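Uracil-DNA glycosylase (Sulfolobus tokodaii str. 7, PDB 4ZBY) is a DNA glycosylase of the uracil-DNA glycosylase superfamily, a single mixed-sheet alpha/beta domain that carries an iron/sulfur cluster and here holds uracil. Local coordinates at residues L73-Q77 / V78-N82; I118-G122 / R123-K127; T64-I67 / K68-G72; K184-E187 / L188-P192. All coordinates share one frame; numbering follows the deposited sequence.

Contact 1: L73-Q77 / V78-N82. With URA (uracil), chain C.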
loop_
_atom_site.group_PDB
_atom_site.type_symbol
_atom_site.label_atom_id
_atom_site.label_comp_id
_atom_site.label_asym_id
_atom_site.label_seq_id
_atom_site.Cartn_x
_atom_site.Cartn_y
_atom_site.Cartn_z
ATOM N N LEU A 73 8.440 -4.602 -13.402
ATOM C CA LEU A 73 9.045 -3.453 -12.709
ATOM C C LEU A 73 9.939 -3.852 -11.542
ATOM O O LEU A 73 9.703 -4.864 -10.885
ATOM C CB LEU A 73 7.969 -2.512 -12.185
ATOM C CG LEU A 73 7.046 -1.859 -13.221
ATOM C CD1 LEU A 73 5.834 -1.329 -12.505
ATOM C CD2 LEU A 73 7.770 -0.751 -13.979
ATOM N N GLU A 74 10.969 -3.038 -11.286
ATOM C CA GLU A 74 11.767 -3.169 -10.081
ATOM C C GLU A 74 11.113 -2.382 -8.954
ATOM O O GLU A 74 10.329 -1.453 -9.196
ATOM C CB GLU A 74 13.199 -2.652 -10.295
ATOM C CG GLU A 74 13.959 -3.311 -11.413
ATOM C CD GLU A 74 13.952 -4.822 -11.328
ATOM O OE1 GLU A 74 14.176 -5.374 -10.232
ATOM O OE2 GLU A 74 13.716 -5.461 -12.374
ATOM N N ARG A 75 11.426 -2.722 -7.706
ATOM C CA ARG A 75 10.852 -1.942 -6.606
ATOM C C ARG A 75 11.210 -0.461 -6.692
ATOM O O ARG A 75 10.416 0.394 -6.309
ATOM C CB ARG A 75 11.322 -2.482 -5.245
ATOM C CG ARG A 75 10.819 -3.859 -4.907
ATOM C CD ARG A 75 11.591 -4.408 -3.701
ATOM N NE ARG A 75 11.481 -3.567 -2.504
ATOM C CZ ARG A 75 10.628 -3.787 -1.500
ATOM N NH1 ARG A 75 9.798 -4.819 -1.538
ATOM N NH2 ARG A 75 10.607 -2.971 -0.450
ATOM N N ASP A 76 12.407 -0.140 -7.173
ATOM C CA ASP A 76 12.794 1.256 -7.239
ATOM C C ASP A 76 12.019 2.048 -8.297
ATOM O O ASP A 76 12.153 3.278 -8.371
ATOM C CB ASP A 76 14.306 1.375 -7.494
ATOM C CG ASP A 76 15.122 0.882 -6.306
ATOM O OD1 ASP A 76 14.656 1.076 -5.168
ATOM O OD2 ASP A 76 16.208 0.290 -6.513
ATOM N N GLN A 77 11.180 1.370 -9.086
ATOM C CA GLN A 77 10.387 2.085 -10.082
ATOM C C GLN A 77 8.970 2.334 -9.604
ATOM O O GLN A 77 8.217 3.015 -10.280
ATOM C CB GLN A 77 10.322 1.323 -11.409
ATOM C CG GLN A 77 11.655 1.118 -12.113
ATOM C CD GLN A 77 11.561 0.204 -13.311
ATOM O OE1 GLN A 77 11.384 -0.993 -13.174
ATOM N NE2 GLN A 77 11.708 0.769 -14.505
ATOM N N VAL A 78 8.617 1.790 -8.440
ATOM C CA VAL A 78 7.259 1.987 -7.894
ATOM C C VAL A 78 7.380 2.623 -6.521
ATOM O O VAL A 78 8.510 2.920 -6.080
ATOM C CB VAL A 78 6.496 0.673 -7.808
ATOM C CG1 VAL A 78 6.360 0.099 -9.226
ATOM C CG2 VAL A 78 7.214 -0.330 -6.888
ATOM N N PHE A 79 6.256 2.897 -5.859
ATOM C CA PHE A 79 6.320 3.366 -4.484
ATOM C C PHE A 79 5.508 2.432 -3.622
ATOM O O PHE A 79 4.398 2.046 -3.999
ATOM C CB PHE A 79 5.812 4.812 -4.339
ATOM C CG PHE A 79 6.142 5.419 -2.998
ATOM C CD1 PHE A 79 5.270 5.284 -1.939
ATOM C CD2 PHE A 79 7.350 6.102 -2.803
ATOM C CE1 PHE A 79 5.575 5.837 -0.680
ATOM C CE2 PHE A 79 7.675 6.645 -1.563
ATOM C CZ PHE A 79 6.779 6.494 -0.498
ATOM N N ILE A 80 6.076 2.040 -2.480
ATOM C CA ILE A 80 5.444 1.021 -1.632
ATOM C C ILE A 80 5.360 1.511 -0.196
ATOM O O ILE A 80 6.367 1.942 0.366
ATOM C CB ILE A 80 6.251 -0.296 -1.648
ATOM C CG1 ILE A 80 6.319 -0.873 -3.070
ATOM C CG2 ILE A 80 5.624 -1.296 -0.663
ATOM C CD1 ILE A 80 7.310 -2.080 -3.183
ATOM N N THR A 81 4.165 1.488 0.370
ATOM C CA THR A 81 4.017 1.900 1.754
ATOM C C THR A 81 2.804 1.192 2.354
ATOM O O THR A 81 2.316 0.219 1.786
ATOM C CB THR A 81 3.915 3.445 1.860
ATOM O OG1 THR A 81 3.949 3.829 3.248
ATOM C CG2 THR A 81 2.656 3.979 1.196
ATOM N N ASN A 82 2.366 1.664 3.517
ATOM C CA ASN A 82 1.249 1.078 4.258
ATOM C C ASN A 82 0.393 2.174 4.855
ATOM O O ASN A 82 0.864 3.284 5.045
ATOM C CB ASN A 82 1.728 0.173 5.398
ATOM C CG ASN A 82 2.488 -1.048 4.911
ATOM O OD1 ASN A 82 1.908 -1.972 4.372
ATOM N ND2 ASN A 82 3.798 -1.051 5.110
HETATM N N1 URA C . 2.292 -6.558 5.449
HETATM C C2 URA C . 1.906 -5.321 5.065
HETATM O O2 URA C . 0.744 -4.960 5.058
HETATM N N3 URA C . 2.887 -4.431 4.869
HETATM C C4 URA C . 4.210 -4.652 5.013
HETATM O O4 URA C . 4.999 -3.767 4.729
HETATM C C5 URA C . 4.577 -5.956 5.403
HETATM C C6 URA C . 3.617 -6.889 5.605
#
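Leu73 and Val78 meet where a short 3-10 turn leads into strand 79-82 of the central sheet of this uracil-DNA glycosylase fold. On the packed side, Leu73 CD1 lies 3.6 Å from Val78 CG1, and the two side chains continue onto strand 37-41, Leu73 against Ile37 and Val78 against Phe39. The turn is closed by Val78 N, which donates to Arg75 O at 3.1 Å; the donor stands well above the carbonyl plane, off the lone pairs. Val78 CG2 leans on the same oxygen at 3.3 Å. Arg75 bends at its third torsion (chi3 59°) and lays one guanidinium face over Ile80 CD1, which sits 4.0 Å from NH1. The charged end is held by Glu30 in a salt bridge and by hydrogen bonds to Pro54 O, Phe55 O and Thr64. The outer side is looser: Glu74, Asp76 and Gln77 are exposed, yet the extended Gln77 side chain brings OE1 to the Glu74 N-H, which meets it on a lone pair at 2.8 Å. At the far end of the strand Asn82 pairs with uracil through both ends of its amide: Asn82 ND2 gives to uracil O4 at 3.0 Å, and uracil N3 gives to Asn82 OD1 at 2.7 Å.

Contact 2: I118-G122 / R123-K127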
loop_
_atom_site.group_PDB
_atom_site.type_symbol
_atom_site.label_atom_id
_atom_site.label_comp_id
_atom_site.label_asym_id
_atom_site.label_seq_id
_atom_site.Cartn_x
_atom_site.Cartn_y
_atom_site.Cartn_z
ATOM N N ILE A 118 -3.210 3.290 -7.760
ATOM C CA ILE A 118 -2.933 2.820 -6.410
ATOM C C ILE A 118 -3.435 1.396 -6.281
ATOM O O ILE A 118 -4.619 1.136 -6.480
ATOM C CB ILE A 118 -3.599 3.683 -5.334
ATOM C CG1 ILE A 118 -3.007 5.096 -5.341
ATOM C CG2 ILE A 118 -3.388 3.049 -3.961
ATOM C CD1 ILE A 118 -3.812 6.100 -4.515
ATOM N N VAL A 119 -2.531 0.474 -5.966
ATOM C CA VAL A 119 -2.932 -0.907 -5.691
ATOM C C VAL A 119 -3.102 -1.058 -4.184
ATOM O O VAL A 119 -2.130 -0.885 -3.442
ATOM C CB VAL A 119 -1.871 -1.899 -6.208
ATOM C CG1 VAL A 119 -2.278 -3.327 -5.931
ATOM C CG2 VAL A 119 -1.640 -1.673 -7.702
ATOM N N THR A 120 -4.332 -1.324 -3.740
ATOM C CA THR A 120 -4.583 -1.439 -2.302
ATOM C C THR A 120 -4.582 -2.918 -1.975
ATOM O O THR A 120 -5.491 -3.681 -2.332
ATOM C CB THR A 120 -5.894 -0.751 -1.830
ATOM O OG1 THR A 120 -6.998 -1.211 -2.599
ATOM C CG2 THR A 120 -5.821 0.767 -2.012
ATOM N N LEU A 121 -3.523 -3.309 -1.282
ATOM C CA LEU A 121 -3.270 -4.698 -0.940
ATOM C C LEU A 121 -3.968 -5.033 0.366
ATOM O O LEU A 121 -3.465 -4.703 1.448
ATOM C CB LEU A 121 -1.750 -4.949 -0.805
ATOM C CG LEU A 121 -0.866 -4.622 -2.019
ATOM C CD1 LEU A 121 0.614 -4.577 -1.578
ATOM C CD2 LEU A 121 -1.095 -5.662 -3.124
ATOM N N GLY A 122 -5.129 -5.672 0.260
ATOM C CA GLY A 122 -5.829 -6.169 1.441
ATOM C C GLY A 122 -6.940 -5.244 1.914
ATOM O O GLY A 122 -7.106 -4.131 1.393
ATOM N N ARG A 123 -7.664 -5.684 2.942
ATOM C CA ARG A 123 -8.889 -5.016 3.331
ATOM C C ARG A 123 -8.679 -3.690 4.032
ATOM O O ARG A 123 -9.526 -2.814 3.941
ATOM C CB ARG A 123 -9.733 -5.927 4.240
ATOM C CG ARG A 123 -9.063 -6.331 5.568
ATOM C CD ARG A 123 -9.979 -7.274 6.333
ATOM N NE ARG A 123 -9.462 -7.684 7.650
ATOM C CZ ARG A 123 -9.790 -7.099 8.805
ATOM N NH1 ARG A 123 -10.606 -6.051 8.823
ATOM N NH2 ARG A 123 -9.317 -7.573 9.956
ATOM N N HIS A 124 -7.601 -3.543 4.788
ATOM C CA HIS A 124 -7.439 -2.319 5.561
ATOM C C HIS A 124 -7.129 -1.142 4.654
ATOM O O HIS A 124 -7.732 -0.072 4.782
ATOM C CB HIS A 124 -6.337 -2.484 6.605
ATOM C CG HIS A 124 -6.697 -3.449 7.688
ATOM N ND1 HIS A 124 -6.333 -4.777 7.663
ATOM C CD2 HIS A 124 -7.443 -3.283 8.805
ATOM C CE1 HIS A 124 -6.816 -5.383 8.732
ATOM N NE2 HIS A 124 -7.488 -4.497 9.446
ATOM N N SER A 125 -6.181 -1.336 3.756
ATOM C CA SER A 125 -5.783 -0.241 2.884
ATOM C C SER A 125 -6.915 0.055 1.905
ATOM O O SER A 125 -7.189 1.222 1.584
ATOM C CB SER A 125 -4.477 -0.575 2.139
ATOM O OG SER A 125 -4.689 -1.691 1.302
ATOM N N THR A 126 -7.586 -0.992 1.432
ATOM C CA THR A 126 -8.700 -0.801 0.512
ATOM C C THR A 126 -9.836 -0.038 1.189
ATOM O O THR A 126 -10.358 0.930 0.643
ATOM C CB THR A 126 -9.247 -2.146 -0.031
ATOM O OG1 THR A 126 -8.206 -2.822 -0.742
ATOM C CG2 THR A 126 -10.433 -1.927 -0.991
ATOM N N LYS A 127 -10.204 -0.455 2.394
ATOM C CA LYS A 127 -11.238 0.260 3.118
ATOM C C LYS A 127 -10.868 1.725 3.359
ATOM O O LYS A 127 -11.727 2.614 3.222
ATOM C CB LYS A 127 -11.527 -0.451 4.448
ATOM C CG LYS A 127 -12.643 0.164 5.273
ATOM C CD LYS A 127 -12.892 -0.695 6.513
ATOM C CE LYS A 127 -14.259 -0.420 7.129
ATOM N NZ LYS A 127 -14.355 0.985 7.603
HETATM O O HOH W 1 -4.468 -3.689 3.916
#
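Strand 118-121 turns at Gly122 straight into helix 123-127, the two short axes running 136° apart and approaching to 6.2 Å, with Gly122 at the N-cap and its phi positive. This is a tight beta-to-alpha connection at the end of a central strand. Across it the hydroxyls of Thr120 and Thr126 join, Thr120 OG1 donating to Thr126 OG1 at 2.7 Å while the side chains cross at about a right angle. Thr126 OG1 stands beside its own backbone N (chi1 -61°), a setting from which it donates a hydrogen bond to Gly122 O, also at 2.7 Å. Gly122 O takes a second bond from Thr126 N at 3.2 Å, and the two donors arrive from opposite faces of the carbonyl plane. Ser125 OG packs 3.5 Å from Thr120 CB but is hydrogen-bonded to Val40 O on the neighbouring strand 37-41. A water bridges the turn, giving to Leu121 O and accepting from Ser125 N, each at 2.9 Å. The Thr120 and Thr126 hydroxyls thus form a chain of hydrogen bonds ending on Gly122 O, which fixes the rotation of both and ties the first helical turn to the strand.

Contact 3: T64-I67 / K68-G72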
loop_
_atom_site.group_PDB
_atom_site.type_symbol
_atom_site.label_atom_id
_atom_site.label_comp_id
_atom_site.label_asym_id
_atom_site.label_seq_id
_atom_site.Cartn_x
_atom_site.Cartn_y
_atom_site.Cartn_z
ATOM N N THR A 64 7.316 -8.547 -4.319
ATOM C CA THR A 64 8.390 -8.159 -5.215
ATOM C C THR A 64 8.437 -9.023 -6.476
ATOM O O THR A 64 8.603 -8.513 -7.599
ATOM C CB THR A 64 9.741 -8.217 -4.463
ATOM O OG1 THR A 64 9.638 -7.377 -3.320
ATOM C CG2 THR A 64 10.866 -7.736 -5.361
ATOM N N GLN A 65 8.237 -10.326 -6.307
ATOM C CA GLN A 65 8.262 -11.247 -7.431
ATOM C C GLN A 65 7.132 -10.936 -8.411
ATOM O O GLN A 65 7.352 -10.944 -9.616
ATOM C CB GLN A 65 8.175 -12.705 -6.958
ATOM C CG GLN A 65 8.200 -13.704 -8.105
ATOM C CD GLN A 65 8.032 -15.143 -7.639
ATOM O OE1 GLN A 65 7.772 -15.407 -6.461
ATOM N NE2 GLN A 65 8.177 -16.078 -8.564
ATOM N N MET A 66 5.932 -10.635 -7.909
ATOM C CA MET A 66 4.826 -10.313 -8.812
ATOM C C MET A 66 5.070 -8.996 -9.525
ATOM O O MET A 66 4.782 -8.854 -10.713
ATOM C CB MET A 66 3.492 -10.257 -8.068
ATOM C CG MET A 66 3.117 -11.568 -7.488
ATOM S SD MET A 66 1.388 -11.584 -7.001
ATOM C CE MET A 66 1.287 -13.258 -6.380
ATOM N N ILE A 67 5.578 -8.015 -8.796
ATOM C CA ILE A 67 5.872 -6.745 -9.419
ATOM C C ILE A 67 6.887 -6.942 -10.553
ATOM O O ILE A 67 6.720 -6.390 -11.645
ATOM C CB ILE A 67 6.388 -5.725 -8.397
ATOM C CG1 ILE A 67 5.228 -5.334 -7.462
ATOM C CG2 ILE A 67 6.895 -4.468 -9.107
ATOM C CD1 ILE A 67 5.683 -4.492 -6.302
ATOM N N LYS A 68 7.910 -7.755 -10.306
ATOM C CA LYS A 68 8.932 -7.996 -11.312
ATOM C C LYS A 68 8.437 -8.855 -12.465
ATOM O O LYS A 68 8.585 -8.474 -13.624
ATOM C CB LYS A 68 10.163 -8.652 -10.668
ATOM C CG LYS A 68 11.207 -9.080 -11.685
ATOM C CD LYS A 68 11.764 -7.882 -12.414
ATOM C CE LYS A 68 12.944 -8.297 -13.280
ATOM N NZ LYS A 68 13.596 -7.107 -13.894
ATOM N N GLU A 69 7.844 -10.011 -12.165
ATOM C CA GLU A 69 7.536 -10.975 -13.211
ATOM C C GLU A 69 6.264 -10.647 -13.976
ATOM O O GLU A 69 6.169 -10.942 -15.164
ATOM C CB GLU A 69 7.425 -12.375 -12.610
ATOM C CG GLU A 69 8.713 -12.812 -11.958
ATOM C CD GLU A 69 8.666 -14.246 -11.511
ATOM O OE1 GLU A 69 7.590 -14.868 -11.630
ATOM O OE2 GLU A 69 9.707 -14.747 -11.039
ATOM N N ILE A 70 5.287 -10.048 -13.299
ATOM C CA ILE A 70 4.006 -9.796 -13.927
ATOM C C ILE A 70 3.870 -8.343 -14.395
ATOM O O ILE A 70 3.393 -8.115 -15.505
ATOM C CB ILE A 70 2.852 -10.192 -12.986
ATOM C CG1 ILE A 70 2.979 -11.681 -12.668
ATOM C CG2 ILE A 70 1.486 -9.943 -13.652
ATOM C CD1 ILE A 70 1.980 -12.169 -11.665
ATOM N N LEU A 71 4.331 -7.378 -13.601
ATOM C CA LEU A 71 4.272 -5.975 -14.028
ATOM C C LEU A 71 5.492 -5.541 -14.820
ATOM O O LEU A 71 5.451 -4.554 -15.570
ATOM C CB LEU A 71 4.121 -5.036 -12.828
ATOM C CG LEU A 71 2.945 -5.306 -11.879
ATOM C CD1 LEU A 71 2.903 -4.162 -10.873
ATOM C CD2 LEU A 71 1.619 -5.439 -12.613
ATOM N N GLY A 72 6.591 -6.259 -14.647
ATOM C CA GLY A 72 7.816 -5.929 -15.341
ATOM C C GLY A 72 8.528 -4.741 -14.727
ATOM O O GLY A 72 9.134 -3.951 -15.449
#
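Residues 64-72 form the last turns of helix 58-71, a local contact along one helix that leans on strand 37-41 and on helix 172-190. Gln65 and Glu69, one turn apart, lie on the outer side, Gln65 partly covered by Arg175. With CG anti to the backbone N (chi1 -180°), the Gln65 chain runs out straight and brings its amide to the Glu69 carboxylate. Gln65 NE2 reaches Glu69 OE2 at 3.2 Å and OE1 at 3.3 Å, both weak hydrogen bonds, and the amide and carboxylate planes stand 85° apart. NE2 is thus almost equally far from the two oxygens, while Gln65 CG comes within 3.5 Å of Glu69 CD. On the inward side Ile67 CG1 lies 4.3 Å from Leu71 CD1, and both side chains rest on Phe39. Met66 CB touches Ile70 CD1 at the same distance, with the rest of Met66, in the conformer given, packed against Leu178 and Phe182 of helix 172-190. The backbone widens at its end into a pi-type turn: Met66 O accepts from Ile70 N at 2.9 Å and also from Leu71 N at 3.3 Å, the second donor lying in the carbonyl plane. Gly72 then leaves the helix with positive phi. The chemistry is split by side: apolar branches pack on Phe39 and helix 172-190, whereas outside one amide nitrogen is shared by two carboxylate oxygens through long, weak bonds, a diffuse interaction.

Contact 4: K184-E187 / L188-P192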
loop_
_atom_site.group_PDB
_atom_site.type_symbol
_atom_site.label_atom_id
_atom_site.label_comp_id
_atom_site.label_asym_id
_atom_site.label_seq_id
_atom_site.Cartn_x
_atom_site.Cartn_y
_atom_site.Cartn_z
ATOM N N LYS A 184 -4.024 -7.707 -14.692
ATOM C CA LYS A 184 -4.944 -6.623 -14.997
ATOM C C LYS A 184 -4.331 -5.274 -14.684
ATOM O O LYS A 184 -4.553 -4.309 -15.430
ATOM C CB LYS A 184 -6.271 -6.797 -14.242
ATOM C CG LYS A 184 -7.077 -7.989 -14.733
ATOM C CD LYS A 184 -8.310 -8.208 -13.842
ATOM C CE LYS A 184 -9.325 -9.120 -14.516
ATOM N NZ LYS A 184 -8.789 -10.494 -14.692
ATOM N N ILE A 185 -3.580 -5.208 -13.587
ATOM C CA ILE A 185 -2.873 -3.995 -13.211
ATOM C C ILE A 185 -1.837 -3.669 -14.290
ATOM O O ILE A 185 -1.715 -2.504 -14.665
ATOM C CB ILE A 185 -2.220 -4.107 -11.825
ATOM C CG1 ILE A 185 -3.347 -4.166 -10.782
ATOM C CG2 ILE A 185 -1.246 -2.929 -11.554
ATOM C CD1 ILE A 185 -2.895 -4.675 -9.408
ATOM N N ARG A 186 -1.165 -4.686 -14.828
ATOM C CA ARG A 186 -0.183 -4.389 -15.891
ATOM C C ARG A 186 -0.887 -3.755 -17.082
ATOM O O ARG A 186 -0.409 -2.776 -17.646
ATOM C CB ARG A 186 0.581 -5.627 -16.345
ATOM C CG ARG A 186 1.709 -5.244 -17.348
ATOM C CD ARG A 186 2.148 -6.356 -18.238
ATOM N NE ARG A 186 3.182 -5.891 -19.169
ATOM C CZ ARG A 186 3.052 -5.788 -20.488
ATOM N NH1 ARG A 186 4.082 -5.345 -21.195
ATOM N NH2 ARG A 186 1.924 -6.137 -21.110
ATOM N N GLU A 187 -2.024 -4.322 -17.476
ATOM C CA GLU A 187 -2.738 -3.791 -18.638
ATOM C C GLU A 187 -3.143 -2.337 -18.377
ATOM O O GLU A 187 -2.966 -1.484 -19.238
ATOM C CB GLU A 187 -3.950 -4.653 -18.982
ATOM C CG GLU A 187 -4.673 -4.192 -20.221
ATOM C CD GLU A 187 -5.633 -5.239 -20.776
ATOM O OE1 GLU A 187 -5.698 -6.347 -20.199
ATOM O OE2 GLU A 187 -6.320 -4.957 -21.785
ATOM N N LEU A 188 -3.656 -2.038 -17.187
ATOM C CA LEU A 188 -4.007 -0.650 -16.871
ATOM C C LEU A 188 -2.789 0.288 -16.904
ATOM O O LEU A 188 -2.900 1.441 -17.307
ATOM C CB LEU A 188 -4.682 -0.574 -15.492
ATOM C CG LEU A 188 -6.060 -1.229 -15.440
ATOM C CD1 LEU A 188 -6.491 -1.440 -13.996
ATOM C CD2 LEU A 188 -7.081 -0.370 -16.162
ATOM N N ALA A 189 -1.630 -0.215 -16.500
ATOM C CA ALA A 189 -0.446 0.627 -16.413
ATOM C C ALA A 189 0.112 0.977 -17.775
ATOM O O ALA A 189 0.609 2.097 -17.987
ATOM C CB ALA A 189 0.627 -0.070 -15.561
ATOM N N ILE A 190 0.039 0.032 -18.711
ATOM C CA ILE A 190 0.635 0.259 -20.025
ATOM C C ILE A 190 -0.307 0.847 -21.070
ATOM O O ILE A 190 0.136 1.201 -22.163
ATOM C CB ILE A 190 1.242 -1.040 -20.638
ATOM C CG1 ILE A 190 0.156 -2.047 -21.008
ATOM C CG2 ILE A 190 2.287 -1.637 -19.725
ATOM C CD1 ILE A 190 0.634 -3.112 -21.982
ATOM N N THR A 191 -1.587 0.978 -20.724
ATOM C CA THR A 191 -2.599 1.446 -21.673
ATOM C C THR A 191 -2.878 2.932 -21.471
ATOM O O THR A 191 -3.196 3.343 -20.363
ATOM C CB THR A 191 -3.918 0.643 -21.518
ATOM O OG1 THR A 191 -3.649 -0.764 -21.641
ATOM C CG2 THR A 191 -4.926 1.060 -22.579
ATOM N N PRO A 192 -2.746 3.746 -22.536
ATOM C CA PRO A 192 -2.997 5.185 -22.403
ATOM C C PRO A 192 -4.449 5.460 -22.010
ATOM O O PRO A 192 -5.338 4.708 -22.420
ATOM C CB PRO A 192 -2.699 5.737 -23.807
ATOM C CG PRO A 192 -1.946 4.649 -24.517
ATOM C CD PRO A 192 -2.439 3.361 -23.920
#
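Lys184 O accepts from Leu188 N at 3.0 Å, one of the i to i+4 bonds of the last turns of helix 172-190. Leu188 CG also lies 3.4 Å from that oxygen, and its side chain goes on to touch Ile117 and Phe160 of the central sheet. Next comes Ile185, buried by this inner face of the helix against Val119, Phe160 and Leu71. Its carbonyl oxygen takes the Ala189 N-H at 2.9 Å, and the small Ala189 CB, also near that oxygen, rests on Ile117. Arg186 follows on the outside. Its CG is anti to the backbone N (chi1 -174°), and the extended chain runs alongside the next turn, which brings one face of its guanidinium over the Ile190 side chain. Ile190 CD1 approaches Arg186 NH2 to 3.4 Å, an apolar methyl against the flat cationic group, and Arg186 O meanwhile receives Ile190 N at 3.0 Å. Glu187 is last, its side chain lying alongside that of Thr191 and pointing the same way. In the conformer given here, one of two, Thr191 OG1 donates to Glu187 O at 2.6 Å, while Thr191 N adds a weak bond of 3.2 Å. Beyond it the carbonyls of Ala189 and Thr191 are both hydrogen-bonded to Lys116. The helix thus closes, in this conformer, with the Thr191 hydroxyl probably supplementing a poor backbone bond, and with the Lys116 ammonium bound at the carbonyl end, where its positive charge would probably suit the helix dipole.

How the contacts relate
Along the chain the order is contact 3, contact 1, contact 2 and contact 4. Contacts 3 and 1 are consecutive, helix 58-71 running through a turn into strand 79-82; their centres lie about 11 Å apart, and they are joined by a probable backbone hydrogen bond from Leu73 N to Ile67 O and by the packing of Ile80 on Ile67. Contacts 1 and 2 both reach the central mixed sheet, with centres about 15 Å apart and no touch; strand 37-41 lies between their strands. Contact 4 packs against both contact 3, through Leu71, and contact 2, where Val119 meets Ile185. Helices 58-71 and 172-190 thus pack on each other and on the sheet carrying strands 79-82 and 117-121, while uracil is bound at the end of strand 79-82.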